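Local atomic coordinates of ABC transporter substrate-binding protein (Rhizobium radiobacter, PDB entry 6TFS), a protein that binds a ketohexose–glutamate conjugate and probably delivers it to an ABC transporter for uptake. Residues F203-A208 with S337-L342; N251-N256 with I381-A386; T333-Q338 with A368-M373. All coordinates share one frame; numbering follows the deposited sequence. Where two conformers were deposited one is given.

Contact 1. Residues F203-A208 with S337-L342. With N7T ((2~{S})-2-[[(3~{S},4~{R},5~{R})-3,4,5,6-tetrakis(oxidanyl)-2-oxidanylidene-hexyl]amino]pentanedioic acid), chain C.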
loop_
_atom_site.group_PDB
_atom_site.type_symbol
_atom_site.label_atom_id
_atom_site.label_comp_id
_atom_site.label_asym_id
_atom_site.label_seq_id
_atom_site.Cartn_x
_atom_site.Cartn_y
_atom_site.Cartn_z
ATOM N N PHE A 203 9.749 15.736 -5.251
ATOM C CA PHE A 203 9.563 14.713 -6.283
ATOM C C PHE A 203 10.853 14.568 -7.068
ATOM O O PHE A 203 11.180 15.418 -7.893
ATOM C CB PHE A 203 8.351 15.062 -7.188
ATOM C CG PHE A 203 7.070 15.179 -6.396
ATOM C CD1 PHE A 203 6.583 14.096 -5.661
ATOM C CD2 PHE A 203 6.356 16.379 -6.367
ATOM C CE1 PHE A 203 5.424 14.216 -4.882
ATOM C CE2 PHE A 203 5.190 16.497 -5.594
ATOM C CZ PHE A 203 4.741 15.415 -4.849
ATOM N N LEU A 204 11.617 13.514 -6.752
ATOM C CA LEU A 204 12.919 13.228 -7.344
ATOM C C LEU A 204 12.972 11.757 -7.774
ATOM O O LEU A 204 13.671 10.933 -7.162
ATOM C CB LEU A 204 14.048 13.603 -6.359
ATOM C CG LEU A 204 14.244 15.103 -6.068
ATOM C CD1 LEU A 204 15.146 15.311 -4.862
ATOM C CD2 LEU A 204 14.805 15.859 -7.301
ATOM N N ASN A 205 12.154 11.422 -8.799
ATOM C CA ASN A 205 12.001 10.064 -9.327
ATOM C C ASN A 205 13.330 9.414 -9.785
ATOM O O ASN A 205 13.575 8.260 -9.438
ATOM C CB ASN A 205 10.931 9.998 -10.437
ATOM C CG ASN A 205 10.423 8.578 -10.647
ATOM O OD1 ASN A 205 9.880 7.940 -9.738
ATOM N ND2 ASN A 205 10.625 8.031 -11.833
ATOM N N ASN A 206 14.193 10.165 -10.495
ATOM C CA ASN A 206 15.494 9.678 -10.955
ATOM C C ASN A 206 16.396 9.359 -9.751
ATOM O O ASN A 206 16.683 10.250 -8.941
ATOM C CB ASN A 206 16.143 10.680 -11.916
ATOM C CG ASN A 206 17.432 10.158 -12.497
ATOM O OD1 ASN A 206 18.504 10.294 -11.908
ATOM N ND2 ASN A 206 17.357 9.536 -13.658
ATOM N N GLU A 207 16.813 8.074 -9.631
ATOM C CA GLU A 207 17.617 7.569 -8.506
ATOM C C GLU A 207 18.994 8.211 -8.386
ATOM O O GLU A 207 19.391 8.548 -7.274
ATOM C CB GLU A 207 17.764 6.038 -8.536
ATOM C CG GLU A 207 16.518 5.281 -8.118
ATOM C CD GLU A 207 16.624 3.765 -8.174
ATOM O OE1 GLU A 207 17.681 3.239 -8.591
ATOM O OE2 GLU A 207 15.631 3.097 -7.814
ATOM N N ALA A 208 19.717 8.359 -9.506
ATOM C CA ALA A 208 21.059 8.961 -9.500
ATOM C C ALA A 208 21.002 10.445 -9.054
ATOM O O ALA A 208 21.829 10.858 -8.245
ATOM C CB ALA A 208 21.724 8.821 -10.871
ATOM N N SER A 337 5.263 0.323 -15.253
ATOM C CA SER A 337 5.484 1.532 -14.469
ATOM C C SER A 337 6.949 2.014 -14.531
ATOM O O SER A 337 7.879 1.200 -14.518
ATOM C CB SER A 337 5.110 1.285 -13.012
ATOM O OG SER A 337 5.567 2.369 -12.222
ATOM N N GLN A 338 7.127 3.348 -14.536
ATOM C CA GLN A 338 8.445 3.990 -14.505
ATOM C C GLN A 338 8.918 4.324 -13.070
ATOM O O GLN A 338 9.958 4.968 -12.907
ATOM C CB GLN A 338 8.526 5.201 -15.442
ATOM C CG GLN A 338 8.628 4.787 -16.908
ATOM C CD GLN A 338 8.725 5.979 -17.837
ATOM O OE1 GLN A 338 7.993 6.962 -17.716
ATOM N NE2 GLN A 338 9.644 5.918 -18.786
ATOM N N LEU A 339 8.184 3.849 -12.030
ATOM C CA LEU A 339 8.664 3.882 -10.640
ATOM C C LEU A 339 9.979 3.042 -10.763
ATOM O O LEU A 339 9.913 1.952 -11.347
ATOM C CB LEU A 339 7.665 3.188 -9.677
ATOM C CG LEU A 339 8.107 3.085 -8.206
ATOM C CD1 LEU A 339 8.217 4.463 -7.569
ATOM C CD2 LEU A 339 7.190 2.162 -7.403
ATOM N N PRO A 340 11.181 3.601 -10.431
ATOM C CA PRO A 340 12.443 2.892 -10.749
ATOM C C PRO A 340 12.563 1.441 -10.288
ATOM O O PRO A 340 13.079 0.622 -11.053
ATOM C CB PRO A 340 13.522 3.782 -10.119
ATOM C CG PRO A 340 12.911 5.159 -10.165
ATOM C CD PRO A 340 11.454 4.938 -9.850
ATOM N N GLY A 341 12.064 1.130 -9.095
ATOM C CA GLY A 341 12.084 -0.232 -8.568
ATOM C C GLY A 341 11.264 -1.194 -9.406
ATOM O O GLY A 341 11.712 -2.308 -9.678
ATOM N N LEU A 342 10.062 -0.762 -9.846
ATOM C CA LEU A 342 9.194 -1.571 -10.714
ATOM C C LEU A 342 9.800 -1.696 -12.116
ATOM O O LEU A 342 9.680 -2.753 -12.740
ATOM C CB LEU A 342 7.749 -1.019 -10.783
ATOM C CG LEU A 342 6.842 -1.303 -9.566
ATOM C CD1 LEU A 342 5.545 -0.490 -9.635
ATOM C CD2 LEU A 342 6.532 -2.811 -9.417
HETATM O OAN N7T C . 10.981 -3.270 -6.838
HETATM C CAM N7T C . 9.591 -3.074 -6.856
HETATM C CAL N7T C . 9.270 -1.959 -5.883
HETATM O OAT N7T C . 9.709 -0.720 -6.400
HETATM C CAK N7T C . 7.770 -1.926 -5.544
HETATM O OAS N7T C . 7.413 -3.063 -4.778
HETATM C CAJ N7T C . 7.378 -0.665 -4.785
HETATM O OAR N7T C . 8.036 -0.546 -3.558
HETATM C CAI N7T C . 5.910 -0.593 -4.394
HETATM O OAQ N7T C . 5.278 -1.577 -3.971
HETATM C CAH N7T C . 5.269 0.807 -4.452
HETATM N N N7T C . 4.046 0.876 -3.674
HETATM C CA N7T C . 2.869 0.723 -4.512
HETATM C C N7T C . 2.783 1.742 -5.625
HETATM O O N7T C . 3.003 2.945 -5.412
HETATM C CB N7T C . 1.636 0.752 -3.619
HETATM C CG N7T C . 0.341 0.347 -4.382
HETATM C CD N7T C . -0.877 0.173 -3.525
HETATM O OE1 N7T C . -1.932 -0.216 -4.071
HETATM O OE2 N7T C . -0.872 0.397 -2.288
HETATM O OXT N7T C . 2.480 1.355 -6.778
#
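Two flat groups, the amide of Asn205 and the carboxylate of Glu207, close on the ring of Pro340 from different corners. The amide meets the CD corner at a slant, with Asn205 OD1 3.4 Å from Pro340 CD. The carboxylate touches the CB corner, with Glu207 OE2 3.2 Å from Pro340 CB. Between them the backbone takes part, Asn205 O lying 3.3 Å from Pro340 CG. Asn205 CG stands opposite its own backbone N (chi1 -160°), which carries the amide across to the other segment. There Asn205 ND2 gives a weak, nearly straight bond to Gln338 O (3.3 Å, 166°). The Glu207 chain is extended beyond CG and slides past the proline in the opposing direction; its other oxygen, OE1, is held by Asn225 ND2.

Each segment runs into the start of a helix. Asn206 is the N-cap of helix 207-216, its OD1 accepting from Ala209 N, and Leu339 holds the same position before helix 340-353. In front of that second helix Ser337 OG accepts from Leu339 N at 3.0 Å, an ST turn. The contact thus joins the end of strand 198-203 to the turn after strand 330-337, consistent with a bridge between the two lobes that enclose the ligand in solute-binding proteins.

Beyond the proline, the helix start borders the bound conjugate. Leu339 CD2 rests 3.8 Å from N7T CAH. Gly341 is tightly placed: a beta carbon on it would collide with the sugar hydroxyl OAT, and its carbonyl oxygen accepts from Arg284 NH2.

Contact 2. Residues N251-N256 with I381-A386; sequences NLLHIN and IVLYGA. With N7T ((2~{S})-2-[[(3~{S},4~{R},5~{R})-3,4,5,6-tetrakis(oxidanyl)-2-oxidanylidene-hexyl]amino]pentanedioic acid), chain C.
Leu253 CD2 is the knob that fits the dip between two side chains of the opposing strand, 3.8 Å from Ile381 CG2 and 3.9 Å from Leu383 CD1. Leu383 CG lies opposite its backbone N (chi1 176°), which brings CD1 to this meeting. Further along the same face Ile255 CG2 approaches Ile381 CG1 more loosely. At the other end the hollow is made by Gly385, whose CA lies 3.4 Å from Asn251 OD1; a beta carbon there would run into that oxygen. Asn251 OD1 accepts from the sugar hydroxyl OAS of N7T at 2.7 Å, while ND2 is fastened to Asn460 OD1 and Thr458 O. With an alanine in place of Asn251, the hydroxyl OAS is likely to lose this acceptor, and Asn460 OD1 and Thr458 O their donor, with a gap opened over Gly385.

On the opposite face the imidazole of His254 crosses the base of Tyr384, His254 CD2 lying 3.8 Å from Tyr384 CB. A water that donates to Tyr384 O also bonds His254 NE2. The phenol leads away from the paired strand to N7T, where Tyr384 OH donates to the carboxylate oxygen OE1 at 2.6 Å.

The backbones form an antiparallel pair with four hydrogen bonds, of which His254 N to Val382 O is nearly straight (2.8 Å, 174°). Strand 454-467 pairs with the other edge of 251-255, and just ahead of it Cys453, which binds magnesium, shares a backbone hydrogen bond with Ile255. Helix 340-353 and strand 330-337 pack on the Leu253 and Leu383 face, and Phe399 of helix 392-400 lies nearly parallel to the His254 ring.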
loop_
_atom_site.group_PDB
_atom_site.type_symbol
_atom_site.label_atom_id
_atom_site.label_comp_id
_atom_site.label_asym_id
_atom_site.label_seq_id
_atom_site.Cartn_x
_atom_site.Cartn_y
_atom_site.Cartn_z
ATOM N N ASN A 251 5.561 -8.079 -4.802
ATOM C CA ASN A 251 5.466 -7.897 -6.243
ATOM C C ASN A 251 5.006 -9.181 -6.880
ATOM O O ASN A 251 5.540 -10.251 -6.579
ATOM C CB ASN A 251 6.801 -7.481 -6.840
ATOM C CG ASN A 251 7.409 -6.275 -6.188
ATOM O OD1 ASN A 251 6.963 -5.155 -6.405
ATOM N ND2 ASN A 251 8.470 -6.458 -5.444
ATOM N N LEU A 252 3.989 -9.073 -7.742
ATOM C CA LEU A 252 3.440 -10.212 -8.472
ATOM C C LEU A 252 3.197 -9.832 -9.922
ATOM O O LEU A 252 2.927 -8.662 -10.222
ATOM C CB LEU A 252 2.079 -10.656 -7.884
ATOM C CG LEU A 252 2.064 -11.205 -6.448
ATOM C CD1 LEU A 252 1.268 -10.276 -5.541
ATOM C CD2 LEU A 252 1.464 -12.608 -6.417
ATOM N N LEU A 253 3.245 -10.835 -10.813
ATOM C CA LEU A 253 2.820 -10.678 -12.193
ATOM C C LEU A 253 1.367 -11.169 -12.206
ATOM O O LEU A 253 1.133 -12.363 -12.060
ATOM C CB LEU A 253 3.672 -11.496 -13.188
ATOM C CG LEU A 253 5.097 -11.003 -13.437
ATOM C CD1 LEU A 253 5.930 -12.105 -14.100
ATOM C CD2 LEU A 253 5.115 -9.695 -14.254
ATOM N N HIS A 254 0.408 -10.243 -12.307
ATOM C CA HIS A 254 -1.024 -10.566 -12.349
ATOM C C HIS A 254 -1.380 -10.749 -13.823
ATOM O O HIS A 254 -1.269 -9.810 -14.611
ATOM C CB HIS A 254 -1.868 -9.451 -11.708
ATOM C CG HIS A 254 -1.576 -9.247 -10.252
ATOM N ND1 HIS A 254 -2.241 -9.965 -9.277
ATOM C CD2 HIS A 254 -0.679 -8.423 -9.658
ATOM C CE1 HIS A 254 -1.749 -9.534 -8.128
ATOM N NE2 HIS A 254 -0.807 -8.605 -8.315
ATOM N N ILE A 255 -1.728 -11.982 -14.200
ATOM C CA ILE A 255 -2.031 -12.316 -15.596
ATOM C C ILE A 255 -3.532 -12.267 -15.832
ATOM O O ILE A 255 -4.252 -13.014 -15.174
ATOM C CB ILE A 255 -1.496 -13.732 -15.944
ATOM C CG1 ILE A 255 -0.009 -13.924 -15.573
ATOM C CG2 ILE A 255 -1.766 -14.060 -17.410
ATOM C CD1 ILE A 255 0.408 -15.448 -15.499
ATOM N N ASN A 256 -4.000 -11.459 -16.812
ATOM C CA ASN A 256 -5.422 -11.450 -17.160
ATOM C C ASN A 256 -5.738 -12.815 -17.814
ATOM O O ASN A 256 -5.327 -13.083 -18.953
ATOM C CB ASN A 256 -5.791 -10.264 -18.079
ATOM C CG ASN A 256 -7.279 -10.087 -18.295
ATOM O OD1 ASN A 256 -8.078 -11.026 -18.210
ATOM N ND2 ASN A 256 -7.695 -8.866 -18.582
ATOM N N ILE A 381 -0.722 -8.303 -18.678
ATOM C CA ILE A 381 -0.020 -8.697 -17.458
ATOM C C ILE A 381 0.277 -7.406 -16.696
ATOM O O ILE A 381 0.644 -6.403 -17.307
ATOM C CB ILE A 381 1.274 -9.543 -17.721
ATOM C CG1 ILE A 381 0.948 -10.848 -18.490
ATOM C CG2 ILE A 381 2.022 -9.863 -16.402
ATOM C CD1 ILE A 381 2.157 -11.523 -19.128
ATOM N N VAL A 382 0.121 -7.445 -15.363
ATOM C CA VAL A 382 0.379 -6.303 -14.492
ATOM C C VAL A 382 1.406 -6.676 -13.440
ATOM O O VAL A 382 1.158 -7.567 -12.621
ATOM C CB VAL A 382 -0.916 -5.713 -13.855
ATOM C CG1 VAL A 382 -0.595 -4.579 -12.859
ATOM C CG2 VAL A 382 -1.900 -5.244 -14.925
ATOM N N LEU A 383 2.566 -5.988 -13.473
ATOM C CA LEU A 383 3.597 -6.141 -12.464
ATOM C C LEU A 383 3.253 -5.108 -11.367
ATOM O O LEU A 383 3.500 -3.918 -11.527
ATOM C CB LEU A 383 5.008 -5.934 -13.051
ATOM C CG LEU A 383 6.163 -5.972 -12.032
ATOM C CD1 LEU A 383 6.254 -7.311 -11.343
ATOM C CD2 LEU A 383 7.477 -5.573 -12.659
ATOM N N TYR A 384 2.623 -5.574 -10.287
ATOM C CA TYR A 384 2.133 -4.734 -9.190
ATOM C C TYR A 384 2.817 -5.067 -7.862
ATOM O O TYR A 384 2.992 -6.238 -7.528
ATOM C CB TYR A 384 0.604 -4.924 -9.044
ATOM C CG TYR A 384 -0.103 -3.740 -8.413
ATOM C CD1 TYR A 384 -0.550 -2.677 -9.190
ATOM C CD2 TYR A 384 -0.336 -3.692 -7.041
ATOM C CE1 TYR A 384 -1.212 -1.587 -8.617
ATOM C CE2 TYR A 384 -0.994 -2.611 -6.456
ATOM C CZ TYR A 384 -1.432 -1.558 -7.250
ATOM O OH TYR A 384 -2.081 -0.477 -6.701
ATOM N N GLY A 385 3.158 -4.029 -7.108
ATOM C CA GLY A 385 3.770 -4.158 -5.787
ATOM C C GLY A 385 2.885 -3.560 -4.718
ATOM O O GLY A 385 2.384 -2.447 -4.898
ATOM N N ALA A 386 2.644 -4.304 -3.612
ATOM C CA ALA A 386 1.798 -3.825 -2.507
ATOM C C ALA A 386 1.878 -4.657 -1.246
ATOM O O ALA A 386 2.113 -5.867 -1.290
ATOM C CB ALA A 386 0.323 -3.734 -2.944
HETATM O OAN N7T C . 10.981 -3.270 -6.838
HETATM C CAM N7T C . 9.591 -3.074 -6.856
HETATM C CAL N7T C . 9.270 -1.959 -5.883
HETATM O OAT N7T C . 9.709 -0.720 -6.400
HETATM C CAK N7T C . 7.770 -1.926 -5.544
HETATM O OAS N7T C . 7.413 -3.063 -4.778
HETATM C CAJ N7T C . 7.378 -0.665 -4.785
HETATM O OAR N7T C . 8.036 -0.546 -3.558
HETATM C CAI N7T C . 5.910 -0.593 -4.394
HETATM O OAQ N7T C . 5.278 -1.577 -3.971
HETATM C CAH N7T C . 5.269 0.807 -4.452
HETATM N N N7T C . 4.046 0.876 -3.674
HETATM C CA N7T C . 2.869 0.723 -4.512
HETATM C C N7T C . 2.783 1.742 -5.625
HETATM O O N7T C . 3.003 2.945 -5.412
HETATM C CB N7T C . 1.636 0.752 -3.619
HETATM C CG N7T C . 0.341 0.347 -4.382
HETATM C CD N7T C . -0.877 0.173 -3.525
HETATM O OE1 N7T C . -1.932 -0.216 -4.071
HETATM O OE2 N7T C . -0.872 0.397 -2.288
HETATM O OXT N7T C . 2.480 1.355 -6.778
HETATM O O HOH W 1 0.653 -6.998 -6.112
#

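Contact 3. Residues T333-Q338 with A368-M373; sequences TMVASQ and AAWHQM. With N7T ((2~{S})-2-[[(3~{S},4~{R},5~{R})-3,4,5,6-tetrakis(oxidanyl)-2-oxidanylidene-hexyl]amino]pentanedioic acid), chain C; SO4 (sulfate ion), chain E.
Trp370, on helix 367-374, packs across the end of strand 330-337, the first strand of a beta-alpha-beta crossover that runs through helix 340-353 to the parallel strand 358-365; helix 367-374 follows directly and folds back over the first strand. The polar link is one bond: Trp370 NE1 donates to Val335 O at 3.0 Å. The oxygen lies in the indole plane at its edge, yet the donor stands well above the carbonyl plane (53°), and the N-H is bent (142°).

The aromatic contact is a CH-pi interaction. Ser337 CB sits over the six-membered ring of Trp370, 3.6 Å from its centroid, while Ser337 OG is engaged with His367 ND1.

Apolar packing completes the contact. Val335 CG1, set opposite its backbone N (chi1 -173°), pushes between the helix side chains, 3.9 Å from Trp370 CD1 and 3.8 Å from the methyl CE of selenomethionine Met373, whose chain is bent about its CG-SE bond and crosses the valine at about a right angle.

On the ligand side Trp370 CZ3 lies 3.7 Å above one face of the His371 imidazole, offset toward its rim, and at that ring's edge His371 NE2 donates to N7T OXT at 2.8 Å.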
loop_
_atom_site.group_PDB
_atom_site.type_symbol
_atom_site.label_atom_id
_atom_site.label_comp_id
_atom_site.label_asym_id
_atom_site.label_seq_id
_atom_site.Cartn_x
_atom_site.Cartn_y
_atom_site.Cartn_z
ATOM N N THR A 333 3.322 -7.854 -24.665
ATOM C CA THR A 333 3.606 -6.438 -24.457
ATOM C C THR A 333 2.980 -6.022 -23.145
ATOM O O THR A 333 1.764 -6.050 -23.006
ATOM C CB THR A 333 3.158 -5.567 -25.648
ATOM O OG1 THR A 333 3.808 -6.032 -26.825
ATOM C CG2 THR A 333 3.500 -4.092 -25.445
HETATM N N MSE A 334 3.810 -5.641 -22.188
HETATM C CA MSE A 334 3.335 -5.223 -20.875
HETATM C C MSE A 334 3.517 -3.711 -20.677
HETATM O O MSE A 334 4.606 -3.178 -20.902
HETATM C CB MSE A 334 4.065 -6.040 -19.781
HETATM C CG MSE A 334 3.669 -5.694 -18.350
HETATM SE SE MSE A 334 4.517 -6.922 -17.016
HETATM C CE MSE A 334 6.084 -5.817 -16.595
ATOM N N VAL A 335 2.444 -3.038 -20.237
ATOM C CA VAL A 335 2.476 -1.618 -19.864
ATOM C C VAL A 335 3.179 -1.619 -18.490
ATOM O O VAL A 335 2.702 -2.263 -17.551
ATOM C CB VAL A 335 1.063 -0.955 -19.819
ATOM C CG1 VAL A 335 1.178 0.559 -19.608
ATOM C CG2 VAL A 335 0.262 -1.272 -21.093
ATOM N N ALA A 336 4.371 -1.015 -18.426
ATOM C CA ALA A 336 5.216 -1.059 -17.234
ATOM C C ALA A 336 5.426 0.290 -16.570
ATOM O O ALA A 336 5.779 1.267 -17.228
ATOM C CB ALA A 336 6.563 -1.684 -17.584
ATOM N N SER A 337 5.263 0.323 -15.253
ATOM C CA SER A 337 5.484 1.532 -14.469
ATOM C C SER A 337 6.949 2.014 -14.531
ATOM O O SER A 337 7.879 1.200 -14.518
ATOM C CB SER A 337 5.110 1.285 -13.012
ATOM O OG SER A 337 5.567 2.369 -12.222
ATOM N N GLN A 338 7.127 3.348 -14.536
ATOM C CA GLN A 338 8.445 3.990 -14.505
ATOM C C GLN A 338 8.918 4.324 -13.070
ATOM O O GLN A 338 9.958 4.968 -12.907
ATOM C CB GLN A 338 8.526 5.201 -15.442
ATOM C CG GLN A 338 8.628 4.787 -16.908
ATOM C CD GLN A 338 8.725 5.979 -17.837
ATOM O OE1 GLN A 338 7.993 6.962 -17.716
ATOM N NE2 GLN A 338 9.644 5.918 -18.786
ATOM N N ALA A 368 1.859 7.086 -11.799
ATOM C CA ALA A 368 0.469 7.492 -11.547
ATOM C C ALA A 368 -0.446 7.279 -12.759
ATOM O O ALA A 368 -1.561 6.787 -12.580
ATOM C CB ALA A 368 0.404 8.938 -11.063
ATOM N N ALA A 369 0.025 7.614 -13.980
ATOM C CA ALA A 369 -0.735 7.389 -15.221
ATOM C C ALA A 369 -0.884 5.868 -15.441
ATOM O O ALA A 369 -1.973 5.398 -15.771
ATOM C CB ALA A 369 -0.036 8.044 -16.411
ATOM N N TRP A 370 0.201 5.103 -15.179
ATOM C CA TRP A 370 0.202 3.639 -15.263
ATOM C C TRP A 370 -0.858 3.034 -14.313
ATOM O O TRP A 370 -1.577 2.106 -14.717
ATOM C CB TRP A 370 1.606 3.098 -14.962
ATOM C CG TRP A 370 1.675 1.618 -14.759
ATOM C CD1 TRP A 370 1.800 0.663 -15.730
ATOM C CD2 TRP A 370 1.687 0.923 -13.502
ATOM N NE1 TRP A 370 1.901 -0.581 -15.156
ATOM C CE2 TRP A 370 1.830 -0.454 -13.788
ATOM C CE3 TRP A 370 1.634 1.337 -12.151
ATOM C CZ2 TRP A 370 1.896 -1.428 -12.780
ATOM C CZ3 TRP A 370 1.724 0.370 -11.149
ATOM C CH2 TRP A 370 1.863 -0.993 -11.467
ATOM N N HIS A 371 -0.991 3.597 -13.078
ATOM C CA HIS A 371 -1.997 3.155 -12.103
ATOM C C HIS A 371 -3.432 3.224 -12.691
ATOM O O HIS A 371 -4.232 2.321 -12.448
ATOM C CB HIS A 371 -1.899 3.947 -10.775
ATOM C CG HIS A 371 -1.043 3.278 -9.746
ATOM N ND1 HIS A 371 -1.556 2.313 -8.911
ATOM C CD2 HIS A 371 0.273 3.447 -9.464
ATOM C CE1 HIS A 371 -0.552 1.942 -8.133
ATOM N NE2 HIS A 371 0.568 2.591 -8.437
ATOM N N GLN A 372 -3.742 4.262 -13.464
ATOM C CA GLN A 372 -5.073 4.393 -14.048
ATOM C C GLN A 372 -5.256 3.524 -15.308
ATOM O O GLN A 372 -6.363 3.031 -15.531
ATOM C CB GLN A 372 -5.448 5.869 -14.275
ATOM C CG GLN A 372 -5.641 6.677 -12.970
ATOM C CD GLN A 372 -6.217 5.893 -11.804
ATOM O OE1 GLN A 372 -5.494 5.525 -10.869
ATOM N NE2 GLN A 372 -7.510 5.597 -11.830
HETATM N N MSE A 373 -4.187 3.307 -16.096
HETATM C CA MSE A 373 -4.227 2.425 -17.291
HETATM C C MSE A 373 -4.505 0.964 -16.953
HETATM O O MSE A 373 -5.367 0.351 -17.588
HETATM C CB MSE A 373 -2.927 2.509 -18.091
HETATM C CG MSE A 373 -2.790 3.821 -18.822
HETATM SE SE MSE A 373 -1.102 3.974 -19.763
HETATM C CE MSE A 373 -1.472 2.769 -21.303
HETATM O OAN N7T C . 10.981 -3.270 -6.838
HETATM C CAM N7T C . 9.591 -3.074 -6.856
HETATM C CAL N7T C . 9.270 -1.959 -5.883
HETATM O OAT N7T C . 9.709 -0.720 -6.400
HETATM C CAK N7T C . 7.770 -1.926 -5.544
HETATM O OAS N7T C . 7.413 -3.063 -4.778
HETATM C CAJ N7T C . 7.378 -0.665 -4.785
HETATM O OAR N7T C . 8.036 -0.546 -3.558
HETATM C CAI N7T C . 5.910 -0.593 -4.394
HETATM O OAQ N7T C . 5.278 -1.577 -3.971
HETATM C CAH N7T C . 5.269 0.807 -4.452
HETATM N N N7T C . 4.046 0.876 -3.674
HETATM C CA N7T C . 2.869 0.723 -4.512
HETATM C C N7T C . 2.783 1.742 -5.625
HETATM O O N7T C . 3.003 2.945 -5.412
HETATM C CB N7T C . 1.636 0.752 -3.619
HETATM C CG N7T C . 0.341 0.347 -4.382
HETATM C CD N7T C . -0.877 0.173 -3.525
HETATM O OE1 N7T C . -1.932 -0.216 -4.071
HETATM O OE2 N7T C . -0.872 0.397 -2.288
HETATM O OXT N7T C . 2.480 1.355 -6.778
HETATM S S SO4 E . 0.240 -8.048 -27.674
HETATM O O1 SO4 E . -0.376 -6.813 -28.165
HETATM O O2 SO4 E . 1.686 -7.898 -27.642
HETATM O O3 SO4 E . -0.220 -8.326 -26.309
HETATM O O4 SO4 E . -0.109 -9.162 -28.559
#

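In the fold
All three contacts converge on N7T, and each supplies a different part of its pocket. Contact 1 borders the sugar chain, contact 2 grips a sugar hydroxyl with one strand and the glutamate side chain with the other, and contact 3 holds a second carboxylate. Contacts 2 and 3 are nearest, centres about 11 Å apart: Tyr384 OH lies 3.2 Å from His371 CE1, and Leu383 O lies 3.2 Å from Trp370 CZ2. Leu342 connects contact 1 to both, its CD2 being 3.8 Å from Asn251 OD1 and its CD1 4.1 Å from Trp370 CH2. Contacts 1 and 3 share Ser337 and Gln338, where strand 330-337 passes into helix 340-353; their centres are about 13 Å apart.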